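PDB 4XG1: diaminopimelate decarboxylase from Psychromonas ingrahamii, which probably catalyses the pyridoxal-phosphate-dependent decarboxylation of meso-diaminopimelate to L-lysine, the closing step of the diaminopimelate route of lysine biosynthesis. Local coordinates for residues S103-T108 and N170-E175; S129-I134 and A145-R150; P153-G158 and T165-N170; K217-I222 and I261-G266. All blocks are in the same frame, centred on the assembly; numbering follows the deposited sequence.

Interaction 1. Residues S103-T108 and N170-E175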
loop_
_atom_site.group_PDB
_atom_site.type_symbol
_atom_site.label_atom_id
_atom_site.label_comp_id
_atom_site.label_asym_id
_atom_site.label_seq_id
_atom_site.Cartn_x
_atom_site.Cartn_y
_atom_site.Cartn_z
ATOM N N SER B 103 -19.159 -0.151 -8.531
ATOM C CA SER B 103 -18.213 -0.796 -9.470
ATOM C C SER B 103 -17.399 -1.899 -8.781
ATOM O O SER B 103 -17.453 -2.050 -7.567
ATOM C CB SER B 103 -17.258 0.244 -10.055
ATOM O OG SER B 103 -17.896 1.500 -10.314
ATOM N N GLY B 104 -16.712 -2.723 -9.551
ATOM C CA GLY B 104 -15.817 -3.732 -8.972
ATOM C C GLY B 104 -15.954 -5.131 -9.542
ATOM O O GLY B 104 -17.045 -5.630 -9.681
ATOM N N VAL B 105 -14.835 -5.760 -9.896
ATOM C CA VAL B 105 -14.868 -7.091 -10.495
ATOM C C VAL B 105 -15.080 -8.200 -9.512
ATOM O O VAL B 105 -15.254 -9.332 -9.931
ATOM C CB VAL B 105 -13.554 -7.475 -11.235
ATOM C CG1 VAL B 105 -13.351 -6.671 -12.490
ATOM C CG2 VAL B 105 -12.333 -7.333 -10.326
ATOM N N GLY B 106 -14.983 -7.927 -8.219
ATOM C CA GLY B 106 -14.935 -9.011 -7.226
ATOM C C GLY B 106 -15.942 -8.872 -6.126
ATOM O O GLY B 106 -15.695 -9.277 -4.983
ATOM N N LYS B 107 -17.094 -8.322 -6.441
ATOM C CA LYS B 107 -18.133 -8.066 -5.417
ATOM C C LYS B 107 -18.567 -9.372 -4.759
ATOM O O LYS B 107 -18.911 -10.322 -5.459
ATOM C CB LYS B 107 -19.351 -7.420 -6.066
ATOM C CG LYS B 107 -19.072 -6.112 -6.784
ATOM C CD LYS B 107 -20.348 -5.523 -7.330
ATOM C CE LYS B 107 -20.120 -4.329 -8.236
ATOM N NZ LYS B 107 -19.696 -4.710 -9.611
ATOM N N THR B 108 -18.541 -9.426 -3.433
ATOM C CA THR B 108 -19.061 -10.603 -2.672
ATOM C C THR B 108 -20.572 -10.530 -2.431
ATOM O O THR B 108 -21.204 -9.458 -2.544
ATOM C CB THR B 108 -18.430 -10.735 -1.276
ATOM O OG1 THR B 108 -18.857 -9.645 -0.442
ATOM C CG2 THR B 108 -16.959 -10.758 -1.371
ATOM N N ASN B 170 -6.951 -6.622 -19.768
ATOM C CA ASN B 170 -7.056 -6.451 -18.350
ATOM C C ASN B 170 -8.334 -7.063 -17.815
ATOM O O ASN B 170 -9.258 -7.362 -18.559
ATOM C CB ASN B 170 -6.889 -4.976 -18.013
ATOM C CG ASN B 170 -8.140 -4.138 -18.296
ATOM O OD1 ASN B 170 -9.275 -4.643 -18.425
ATOM N ND2 ASN B 170 -7.919 -2.833 -18.467
ATOM N N LYS B 171 -8.361 -7.255 -16.517
ATOM C CA LYS B 171 -9.449 -7.927 -15.858
ATOM C C LYS B 171 -10.864 -7.282 -15.942
ATOM O O LYS B 171 -11.847 -7.934 -15.640
ATOM C CB LYS B 171 -9.078 -8.160 -14.381
ATOM C CG LYS B 171 -9.017 -6.931 -13.511
ATOM C CD LYS B 171 -8.585 -7.296 -12.104
ATOM C CE LYS B 171 -8.355 -6.067 -11.236
ATOM N NZ LYS B 171 -7.996 -6.427 -9.846
ATOM N N PHE B 172 -10.950 -6.023 -16.355
ATOM C CA PHE B 172 -12.204 -5.266 -16.322
ATOM C C PHE B 172 -13.120 -5.434 -17.541
ATOM O O PHE B 172 -12.682 -5.492 -18.680
ATOM C CB PHE B 172 -11.921 -3.769 -16.128
ATOM C CG PHE B 172 -11.078 -3.487 -14.942
ATOM C CD1 PHE B 172 -11.529 -3.804 -13.672
ATOM C CD2 PHE B 172 -9.798 -2.980 -15.082
ATOM C CE1 PHE B 172 -10.737 -3.582 -12.561
ATOM C CE2 PHE B 172 -8.993 -2.774 -13.978
ATOM C CZ PHE B 172 -9.457 -3.095 -12.705
ATOM N N GLY B 173 -14.404 -5.498 -17.259
ATOM C CA GLY B 173 -15.427 -5.252 -18.263
ATOM C C GLY B 173 -15.756 -6.391 -19.161
ATOM O O GLY B 173 -15.148 -7.437 -19.101
ATOM N N ILE B 174 -16.766 -6.163 -19.981
ATOM C CA ILE B 174 -17.170 -7.097 -21.013
ATOM C C ILE B 174 -16.844 -6.446 -22.334
ATOM O O ILE B 174 -17.129 -5.254 -22.569
ATOM C CB ILE B 174 -18.662 -7.355 -20.961
ATOM C CG1 ILE B 174 -19.088 -7.864 -19.573
ATOM C CG2 ILE B 174 -19.077 -8.328 -22.066
ATOM C CD1 ILE B 174 -18.575 -9.231 -19.229
ATOM N N GLU B 175 -16.206 -7.212 -23.193
ATOM C CA GLU B 175 -15.864 -6.712 -24.513
ATOM C C GLU B 175 -17.151 -6.451 -25.314
ATOM O O GLU B 175 -18.107 -7.209 -25.267
ATOM C CB GLU B 175 -14.841 -7.624 -25.206
ATOM C CG GLU B 175 -15.343 -9.006 -25.531
ATOM C CD GLU B 175 -14.387 -9.758 -26.439
ATOM O OE1 GLU B 175 -13.198 -9.395 -26.482
ATOM O OE2 GLU B 175 -14.841 -10.701 -27.128
#
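At the border of the cofactor pocket of the TIM barrel, V105 meets K171 and F172 in the loop that runs into strand 174-175. One methyl does most of the work: V105 CG1 lies 3.6 Å from F172 CD1 and 3.7 Å from the carbonyl K171 O. The other methyl, V105 CG2, is 4.1 Å from K171 CD. The valine crosses both side chains at about a right angle; CG1 alone meets the ring, while the lysine is touched by both methyls, at its carbonyl and at CD. K171 turns its CG into the place between its own backbone N and carbonyl carbon (chi1 70°), and this lays CG 3.8 Å above the middle of the F172 ring. Both loops are braced internally. F172 N donates to N170 OD1 at 3.0 Å, an Asx turn whose donor stands above the amide plane, while K107 NZ reaches G104 O at 2.8 Å on a lone pair in the carbonyl plane. S103 touches the bound pyridoxal phosphate-lysine adduct. From the second subunit, C348, the predicted proton donor, packs on F172. K171 NZ forms a salt bridge with D352 and hydrogen bonds to G345 O and I347 O of that subunit. Within the chain the contact is thus van der Waals only, valine methyls against ring, methylene and carbonyl, while the lysine's ammonium finds its partners across the dimer interface.

Interaction 2. Residues S129-I134 and A145-R150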
loop_
_atom_site.group_PDB
_atom_site.type_symbol
_atom_site.label_atom_id
_atom_site.label_comp_id
_atom_site.label_asym_id
_atom_site.label_seq_id
_atom_site.Cartn_x
_atom_site.Cartn_y
_atom_site.Cartn_z
ATOM N N SER B 129 -20.480 -14.346 -14.586
ATOM C CA SER B 129 -20.605 -14.960 -13.268
ATOM C C SER B 129 -21.246 -14.020 -12.257
ATOM O O SER B 129 -22.013 -14.452 -11.403
ATOM C CB SER B 129 -19.264 -15.369 -12.740
ATOM O OG SER B 129 -19.020 -16.737 -12.946
ATOM N N GLU B 130 -20.938 -12.727 -12.368
ATOM C CA GLU B 130 -21.380 -11.735 -11.383
ATOM C C GLU B 130 -22.876 -11.465 -11.512
ATOM O O GLU B 130 -23.563 -11.319 -10.497
ATOM C CB GLU B 130 -20.584 -10.414 -11.521
ATOM C CG GLU B 130 -20.944 -9.319 -10.511
ATOM C CD GLU B 130 -20.430 -7.932 -10.906
ATOM O OE1 GLU B 130 -19.441 -7.814 -11.700
ATOM O OE2 GLU B 130 -20.952 -6.934 -10.368
ATOM N N LEU B 131 -23.363 -11.392 -12.757
ATOM C CA LEU B 131 -24.800 -11.332 -13.013
ATOM C C LEU B 131 -25.538 -12.419 -12.241
ATOM O O LEU B 131 -26.516 -12.149 -11.591
ATOM C CB LEU B 131 -25.110 -11.477 -14.485
ATOM C CG LEU B 131 -24.856 -10.283 -15.378
ATOM C CD1 LEU B 131 -25.120 -10.703 -16.805
ATOM C CD2 LEU B 131 -25.694 -9.080 -15.071
ATOM N N TYR B 132 -25.074 -13.647 -12.321
ATOM C CA TYR B 132 -25.780 -14.741 -11.661
ATOM C C TYR B 132 -25.758 -14.544 -10.167
ATOM O O TYR B 132 -26.726 -14.854 -9.482
ATOM C CB TYR B 132 -25.197 -16.118 -12.060
ATOM C CG TYR B 132 -25.452 -16.459 -13.536
ATOM C CD1 TYR B 132 -26.760 -16.566 -14.033
ATOM C CD2 TYR B 132 -24.396 -16.641 -14.440
ATOM C CE1 TYR B 132 -27.007 -16.844 -15.372
ATOM C CE2 TYR B 132 -24.639 -16.923 -15.786
ATOM C CZ TYR B 132 -25.947 -17.016 -16.241
ATOM O OH TYR B 132 -26.202 -17.307 -17.555
ATOM N N ARG B 133 -24.635 -14.061 -9.650
ATOM C CA ARG B 133 -24.492 -13.894 -8.227
ATOM C C ARG B 133 -25.463 -12.825 -7.745
ATOM O O ARG B 133 -26.118 -12.983 -6.729
ATOM C CB ARG B 133 -23.067 -13.524 -7.868
ATOM C CG ARG B 133 -22.919 -13.238 -6.386
ATOM C CD ARG B 133 -21.485 -12.978 -5.977
ATOM N NE ARG B 133 -20.708 -14.195 -5.951
ATOM C CZ ARG B 133 -19.445 -14.266 -5.564
ATOM N NH1 ARG B 133 -18.816 -13.188 -5.179
ATOM N NH2 ARG B 133 -18.826 -15.419 -5.551
ATOM N N ILE B 134 -25.551 -11.736 -8.484
ATOM C CA ILE B 134 -26.382 -10.650 -8.065
ATOM C C ILE B 134 -27.811 -11.125 -8.078
ATOM O O ILE B 134 -28.528 -10.995 -7.082
ATOM C CB ILE B 134 -26.230 -9.429 -8.972
ATOM C CG1 ILE B 134 -24.837 -8.828 -8.770
ATOM C CG2 ILE B 134 -27.292 -8.380 -8.660
ATOM C CD1 ILE B 134 -24.531 -7.637 -9.656
ATOM N N ALA B 145 -32.537 -6.011 -8.674
ATOM C CA ALA B 145 -31.222 -5.350 -8.629
ATOM C C ALA B 145 -30.991 -4.531 -9.848
ATOM O O ALA B 145 -30.997 -5.066 -10.917
ATOM C CB ALA B 145 -30.140 -6.404 -8.504
ATOM N N PRO B 146 -30.797 -3.222 -9.701
ATOM C CA PRO B 146 -30.562 -2.388 -10.864
ATOM C C PRO B 146 -29.146 -2.571 -11.363
ATOM O O PRO B 146 -28.225 -2.611 -10.559
ATOM C CB PRO B 146 -30.764 -0.952 -10.344
ATOM C CG PRO B 146 -30.525 -1.032 -8.899
ATOM C CD PRO B 146 -30.873 -2.432 -8.463
ATOM N N ILE B 147 -28.955 -2.679 -12.673
ATOM C CA ILE B 147 -27.638 -3.042 -13.209
ATOM C C ILE B 147 -27.283 -2.371 -14.519
ATOM O O ILE B 147 -28.161 -2.136 -15.351
ATOM C CB ILE B 147 -27.488 -4.545 -13.381
ATOM C CG1 ILE B 147 -28.345 -5.052 -14.539
ATOM C CG2 ILE B 147 -27.817 -5.299 -12.115
ATOM C CD1 ILE B 147 -27.530 -5.359 -15.778
ATOM N N SER B 148 -26.016 -1.987 -14.654
ATOM C CA SER B 148 -25.407 -1.724 -15.938
ATOM C C SER B 148 -24.373 -2.790 -16.175
ATOM O O SER B 148 -24.002 -3.542 -15.272
ATOM C CB SER B 148 -24.713 -0.392 -16.012
ATOM O OG SER B 148 -25.484 0.633 -15.436
ATOM N N ILE B 149 -23.896 -2.853 -17.407
ATOM C CA ILE B 149 -22.776 -3.684 -17.719
ATOM C C ILE B 149 -21.655 -2.751 -18.016
ATOM O O ILE B 149 -21.830 -1.760 -18.720
ATOM C CB ILE B 149 -23.016 -4.555 -18.941
ATOM C CG1 ILE B 149 -24.355 -5.316 -18.831
ATOM C CG2 ILE B 149 -21.862 -5.555 -19.132
ATOM C CD1 ILE B 149 -24.324 -6.468 -17.868
ATOM N N ARG B 150 -20.500 -3.044 -17.438
ATOM C CA ARG B 150 -19.274 -2.337 -17.801
ATOM C C ARG B 150 -18.762 -2.909 -19.142
ATOM O O ARG B 150 -18.403 -4.101 -19.243
ATOM C CB ARG B 150 -18.199 -2.481 -16.733
ATOM C CG ARG B 150 -16.985 -1.600 -16.999
ATOM C CD ARG B 150 -15.897 -1.821 -15.955
ATOM N NE ARG B 150 -14.727 -1.036 -16.255
ATOM C CZ ARG B 150 -13.688 -0.901 -15.458
ATOM N NH1 ARG B 150 -13.672 -1.459 -14.273
ATOM N NH2 ARG B 150 -12.662 -0.180 -15.862
#
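This is an apolar helix-on-strand contact in the wall of the TIM barrel, where L131 and I134 of helix 128-140 lie against I147, I149 and A145 of strand 145-152. The short axes run almost antiparallel, at 166°, and come within 10.6 Å of each other, a spacing bridged entirely by aliphatic groups. L131 serves two strand residues with one methyl: its CD2 is 4.1 Å from I149 CD1 and 4.2 Å from I147 CD1, and it meets I149 at about a right angle. The I149 CD1 methyl is in place because CG1 sits beside the backbone N, opposite the carbonyl carbon (chi1 -50°), with a further bend at chi2. One helical turn on, I134 CG2 presses on A145 CB at 3.5 Å, the tightest approach of the set; here the two backbones are nearest, I134 CA to A145 CA being 7.2 Å, with alanine's single methyl meeting the CG2 branch, which stands anti to the backbone N. The strand residues alternate as expected, for P146 and S148 start their side chains away from the helix. All five touching residues are buried. The layer is continued by L192 of strand 192-198, which touches both L131 and I134, and by V182 of helix 179-188 on I149. R133, on another side of the helix, forms a salt bridge with E291 of the second subunit. Strand 122-125, helix 128-140 and strand 145-152, with its two strands parallel and adjacent, make up the beta-alpha-beta crossover repeated around alpha/beta barrels.

Interaction 3. Residues P153-G158 and T165-N170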
loop_
_atom_site.group_PDB
_atom_site.type_symbol
_atom_site.label_atom_id
_atom_site.label_comp_id
_atom_site.label_asym_id
_atom_site.label_seq_id
_atom_site.Cartn_x
_atom_site.Cartn_y
_atom_site.Cartn_z
ATOM N N PRO B 153 -15.434 -0.661 -24.960
ATOM C CA PRO B 153 -15.486 -0.342 -26.369
ATOM C C PRO B 153 -14.232 -0.684 -27.148
ATOM O O PRO B 153 -13.136 -0.801 -26.601
ATOM C CB PRO B 153 -15.722 1.157 -26.393
ATOM C CG PRO B 153 -15.566 1.654 -24.990
ATOM C CD PRO B 153 -15.125 0.524 -24.125
ATOM N N ASN B 154 -14.403 -0.725 -28.450
ATOM C CA ASN B 154 -13.391 -1.105 -29.371
ATOM C C ASN B 154 -12.836 0.229 -29.771
ATOM O O ASN B 154 -13.129 0.758 -30.849
ATOM C CB ASN B 154 -14.020 -1.813 -30.582
ATOM C CG ASN B 154 -15.257 -1.080 -31.135
ATOM O OD1 ASN B 154 -15.135 -0.397 -32.145
ATOM N ND2 ASN B 154 -16.445 -1.212 -30.487
ATOM N N ILE B 155 -12.073 0.819 -28.861
ATOM C CA ILE B 155 -11.311 2.013 -29.174
ATOM C C ILE B 155 -10.254 1.643 -30.239
ATOM O O ILE B 155 -9.652 0.559 -30.193
ATOM C CB ILE B 155 -10.655 2.546 -27.895
ATOM C CG1 ILE B 155 -11.755 2.979 -26.887
ATOM C CG2 ILE B 155 -9.615 3.643 -28.177
ATOM C CD1 ILE B 155 -12.934 3.790 -27.439
ATOM N N ASP B 156 -10.055 2.537 -31.207
ATOM C CA ASP B 156 -9.036 2.394 -32.236
ATOM C C ASP B 156 -7.588 2.465 -31.700
ATOM O O ASP B 156 -7.112 3.505 -31.185
ATOM C CB ASP B 156 -9.283 3.465 -33.286
ATOM C CG ASP B 156 -8.256 3.461 -34.392
ATOM O OD1 ASP B 156 -7.944 2.373 -34.936
ATOM O OD2 ASP B 156 -7.757 4.557 -34.702
ATOM N N ALA B 157 -6.852 1.374 -31.927
ATOM C CA ALA B 157 -5.543 1.170 -31.321
ATOM C C ALA B 157 -4.528 2.005 -31.996
ATOM O O ALA B 157 -3.651 2.553 -31.377
ATOM C CB ALA B 157 -5.144 -0.281 -31.410
ATOM N N GLY B 158 -4.656 2.155 -33.290
ATOM C CA GLY B 158 -3.770 3.058 -34.030
ATOM C C GLY B 158 -3.875 4.514 -33.644
ATOM O O GLY B 158 -3.006 5.303 -33.989
ATOM N N THR B 165 -5.128 -1.286 -25.539
ATOM C CA THR B 165 -4.614 -2.604 -25.202
ATOM C C THR B 165 -4.920 -2.859 -23.749
ATOM O O THR B 165 -5.217 -4.000 -23.375
ATOM C CB THR B 165 -3.128 -2.778 -25.542
ATOM O OG1 THR B 165 -2.359 -1.864 -24.771
ATOM C CG2 THR B 165 -2.875 -2.517 -27.048
ATOM N N GLY B 166 -4.931 -1.784 -22.952
ATOM C CA GLY B 166 -5.351 -1.868 -21.538
ATOM C C GLY B 166 -6.731 -2.485 -21.457
ATOM O O GLY B 166 -6.917 -3.444 -20.737
ATOM N N LEU B 167 -7.682 -1.951 -22.225
ATOM C CA LEU B 167 -9.017 -2.509 -22.335
ATOM C C LEU B 167 -8.977 -3.996 -22.673
ATOM O O LEU B 167 -9.581 -4.827 -21.973
ATOM C CB LEU B 167 -9.828 -1.751 -23.410
ATOM C CG LEU B 167 -10.358 -0.369 -22.947
ATOM C CD1 LEU B 167 -11.046 0.305 -24.112
ATOM C CD2 LEU B 167 -11.272 -0.418 -21.717
ATOM N N LYS B 168 -8.234 -4.344 -23.721
ATOM C CA LYS B 168 -8.096 -5.767 -24.104
ATOM C C LYS B 168 -7.393 -6.683 -23.114
ATOM O O LYS B 168 -7.895 -7.752 -22.870
ATOM C CB LYS B 168 -7.409 -5.930 -25.456
ATOM C CG LYS B 168 -8.388 -5.935 -26.630
ATOM C CD LYS B 168 -8.770 -4.534 -27.115
ATOM C CE LYS B 168 -8.615 -4.420 -28.637
ATOM N NZ LYS B 168 -9.553 -5.334 -29.359
ATOM N N GLU B 169 -6.251 -6.277 -22.563
ATOM C CA GLU B 169 -5.449 -7.126 -21.662
ATOM C C GLU B 169 -5.898 -7.273 -20.207
ATOM O O GLU B 169 -5.211 -7.944 -19.426
ATOM C CB GLU B 169 -3.985 -6.614 -21.550
ATOM C CG GLU B 169 -3.239 -6.373 -22.854
ATOM C CD GLU B 169 -2.979 -7.622 -23.693
ATOM O OE1 GLU B 169 -2.515 -8.648 -23.139
ATOM O OE2 GLU B 169 -3.215 -7.580 -24.931
ATOM N N ASN B 170 -6.951 -6.622 -19.768
ATOM C CA ASN B 170 -7.056 -6.451 -18.350
ATOM C C ASN B 170 -8.334 -7.063 -17.815
ATOM O O ASN B 170 -9.258 -7.362 -18.559
ATOM C CB ASN B 170 -6.889 -4.976 -18.013
ATOM C CG ASN B 170 -8.140 -4.138 -18.296
ATOM O OD1 ASN B 170 -9.275 -4.643 -18.425
ATOM N ND2 ASN B 170 -7.919 -2.833 -18.467
#
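L167 of helix 161-169 reaches P153 and I155 with the end of a single branch. Its CB leaves the backbone toward the 153-158 loop. CG is then set opposite the carbonyl carbon and beside the backbone N (chi1 -77°), and a chi2 of 176° carries CD1 straight on, so that this methyl meets the loop. There CD1 has three neighbours: P153 O at 3.4 Å, I155 CG1 at 3.9 Å and, on the proline ring, P153 CD at 4.1 Å. The leucine crosses the ring at about a right angle. The carbonyl it touches is also the acceptor of a weak bond from I155 N to P153 O, 3.0 Å, which closes an inverse gamma turn centred on N154. That turn brings P153 and I155 to the same methyl. The loop leaves strand 145-152 and leads into helix 161-169, so the chain folds back on itself here. Beyond the contact, helix 209-227 covers P153 and I155 through A214, and I155 O accepts from S164 OG just before the 165-170 segment, while E169, on the same helix as L167, packs on K299 of the second subunit.

Interaction 4. Residues K217-I222 and I261-G266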
loop_
_atom_site.group_PDB
_atom_site.type_symbol
_atom_site.label_atom_id
_atom_site.label_comp_id
_atom_site.label_asym_id
_atom_site.label_seq_id
_atom_site.Cartn_x
_atom_site.Cartn_y
_atom_site.Cartn_z
ATOM N N LYS B 217 -19.201 4.771 -29.412
ATOM C CA LYS B 217 -19.444 3.330 -29.572
ATOM C C LYS B 217 -20.436 2.811 -28.613
ATOM O O LYS B 217 -21.060 1.778 -28.858
ATOM C CB LYS B 217 -18.167 2.551 -29.395
ATOM C CG LYS B 217 -17.062 3.286 -30.144
ATOM C CD LYS B 217 -16.638 2.493 -31.337
ATOM C CE LYS B 217 -15.318 3.051 -31.777
ATOM N NZ LYS B 217 -14.767 2.255 -32.887
ATOM N N LEU B 218 -20.566 3.489 -27.488
ATOM C CA LEU B 218 -21.578 3.100 -26.516
ATOM C C LEU B 218 -22.993 3.585 -26.923
ATOM O O LEU B 218 -23.973 2.871 -26.679
ATOM C CB LEU B 218 -21.215 3.607 -25.105
ATOM C CG LEU B 218 -19.929 3.044 -24.499
ATOM C CD1 LEU B 218 -19.580 3.774 -23.210
ATOM C CD2 LEU B 218 -19.975 1.552 -24.247
ATOM N N LEU B 219 -23.076 4.744 -27.571
ATOM C CA LEU B 219 -24.354 5.221 -28.123
ATOM C C LEU B 219 -24.859 4.291 -29.208
ATOM O O LEU B 219 -25.994 3.831 -29.162
ATOM C CB LEU B 219 -24.230 6.622 -28.675
ATOM C CG LEU B 219 -23.914 7.676 -27.613
ATOM C CD1 LEU B 219 -23.712 9.048 -28.221
ATOM C CD2 LEU B 219 -25.012 7.723 -26.564
ATOM N N ILE B 220 -23.979 3.947 -30.136
ATOM C CA ILE B 220 -24.266 2.909 -31.119
ATOM C C ILE B 220 -24.830 1.694 -30.428
ATOM O O ILE B 220 -25.858 1.137 -30.866
ATOM C CB ILE B 220 -22.991 2.526 -31.912
ATOM C CG1 ILE B 220 -22.648 3.622 -32.898
ATOM C CG2 ILE B 220 -23.149 1.197 -32.640
ATOM C CD1 ILE B 220 -21.198 3.582 -33.359
ATOM N N LEU B 221 -24.160 1.247 -29.374
ATOM C CA LEU B 221 -24.614 0.038 -28.657
ATOM C C LEU B 221 -25.982 0.242 -28.008
ATOM O O LEU B 221 -26.776 -0.699 -27.920
ATOM C CB LEU B 221 -23.610 -0.377 -27.565
ATOM C CG LEU B 221 -24.093 -1.412 -26.539
ATOM C CD1 LEU B 221 -24.413 -2.736 -27.208
ATOM C CD2 LEU B 221 -23.065 -1.653 -25.436
ATOM N N ILE B 222 -26.214 1.444 -27.480
ATOM C CA ILE B 222 -27.473 1.714 -26.824
ATOM C C ILE B 222 -28.610 1.559 -27.818
ATOM O O ILE B 222 -29.590 0.833 -27.559
ATOM C CB ILE B 222 -27.497 3.125 -26.246
ATOM C CG1 ILE B 222 -26.726 3.129 -24.921
ATOM C CG2 ILE B 222 -28.942 3.583 -26.057
ATOM C CD1 ILE B 222 -26.368 4.510 -24.429
ATOM N N ILE B 261 -21.063 16.734 -23.857
ATOM C CA ILE B 261 -22.443 17.215 -23.909
ATOM C C ILE B 261 -22.813 17.566 -25.344
ATOM O O ILE B 261 -23.835 17.073 -25.844
ATOM C CB ILE B 261 -22.616 18.459 -23.032
ATOM C CG1 ILE B 261 -22.222 18.067 -21.622
ATOM C CG2 ILE B 261 -24.027 19.052 -23.175
ATOM C CD1 ILE B 261 -23.379 17.855 -20.690
ATOM N N ASN B 262 -21.948 18.347 -25.997
ATOM C CA ASN B 262 -22.080 18.638 -27.428
ATOM C C ASN B 262 -22.373 17.320 -28.159
ATOM O O ASN B 262 -23.410 17.206 -28.855
ATOM C CB ASN B 262 -20.844 19.334 -28.016
ATOM C CG ASN B 262 -20.597 20.727 -27.427
ATOM O OD1 ASN B 262 -21.481 21.315 -26.817
ATOM N ND2 ASN B 262 -19.388 21.259 -27.620
ATOM N N ARG B 263 -21.547 16.292 -27.938
ATOM C CA ARG B 263 -21.821 14.950 -28.585
ATOM C C ARG B 263 -23.182 14.331 -28.278
ATOM O O ARG B 263 -23.636 13.401 -28.967
ATOM C CB ARG B 263 -20.742 13.881 -28.269
ATOM C CG ARG B 263 -19.686 13.644 -29.326
ATOM C CD ARG B 263 -20.215 13.366 -30.736
ATOM N NE ARG B 263 -20.859 12.063 -30.903
ATOM C CZ ARG B 263 -22.101 11.804 -31.337
ATOM N NH1 ARG B 263 -22.949 12.765 -31.689
ATOM N NH2 ARG B 263 -22.511 10.531 -31.431
ATOM N N MET B 264 -23.815 14.792 -27.211
ATOM C CA MET B 264 -25.167 14.326 -26.818
ATOM C C MET B 264 -26.257 15.033 -27.603
ATOM O O MET B 264 -27.454 14.728 -27.425
ATOM C CB MET B 264 -25.440 14.593 -25.345
ATOM C CG MET B 264 -24.689 13.705 -24.393
ATOM S SD MET B 264 -24.659 11.952 -24.867
ATOM C CE MET B 264 -26.126 11.222 -24.177
ATOM N N ALA B 265 -25.841 16.016 -28.399
ATOM C CA ALA B 265 -26.545 16.374 -29.628
ATOM C C ALA B 265 -27.995 16.717 -29.334
ATOM O O ALA B 265 -28.266 17.805 -28.843
ATOM C CB ALA B 265 -26.433 15.230 -30.658
ATOM N N GLY B 266 -28.907 15.777 -29.601
ATOM C CA GLY B 266 -30.298 15.880 -29.162
ATOM C C GLY B 266 -30.740 14.557 -28.582
ATOM O O GLY B 266 -31.531 13.843 -29.194
#
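Two helices of the outer layer of the TIM barrel meet where L219, in helix 209-227, faces R263 and M264 at the C-terminal end of helix 253-262. The leucine divides its two methyls between them. L219 CD1 is 3.7 Å from R263 NH2, and L219 CD2 is 4.4 Å from M264 CE, a looser approach. CG lies opposite the carbonyl carbon (chi1 -65°) and chi2 is extended, so the two methyls at the fork point to different partners. R263 folds back at chi2 and chi3, and its side chain runs alongside the leucine, pointing the other way. The charged end of R263 has its main partner just before the 217-222 segment: R263 NE forms a salt bridge with D216. The same helix therefore supplies both the carboxylate that holds the guanidinium and the methyl that touches NH2, obliquely to the guanidinium plane. On the other segment the chain is turning. A265 N donates to N262 O at 2.7 Å, closing a type I beta turn, and M264 N donates to I261 O, also at 2.7 Å. A265 then departs from helical angles with a phi of 57°. R263 and M264 occupy the middle of this turn, so that both side chains can reach the leucine together. The neighbouring face of helix 209-227 looks toward the barrel: L218 and L221 pack on I151 of strand 145-152, L221 also on A179 and L180 of helix 179-188, and I222 on L269 in the loop before strand 270-273.

All four contacts lie in the TIM-barrel half of the chain. Interactions 2 and 3 follow one another within the loop closed by interaction 1, and interaction 4 comes later. Interactions 1 and 2, with centres 10 Å apart, are tied by the salt bridge K107 NZ to E130 OE2 (2.7 Å) and share the parallel sheet, in which strands 174-175 and 145-152 are neighbours. Interactions 1 and 3 have N170 in common. Interaction 4, its centre about 20 Å from that of interaction 3, is joined to it by a probable hydrogen bond between K217 NZ and N154 OD1. The first three touch the second subunit and the fourth does not, so the set runs from the dimer interface beside the cofactor to the barrel's outer helices.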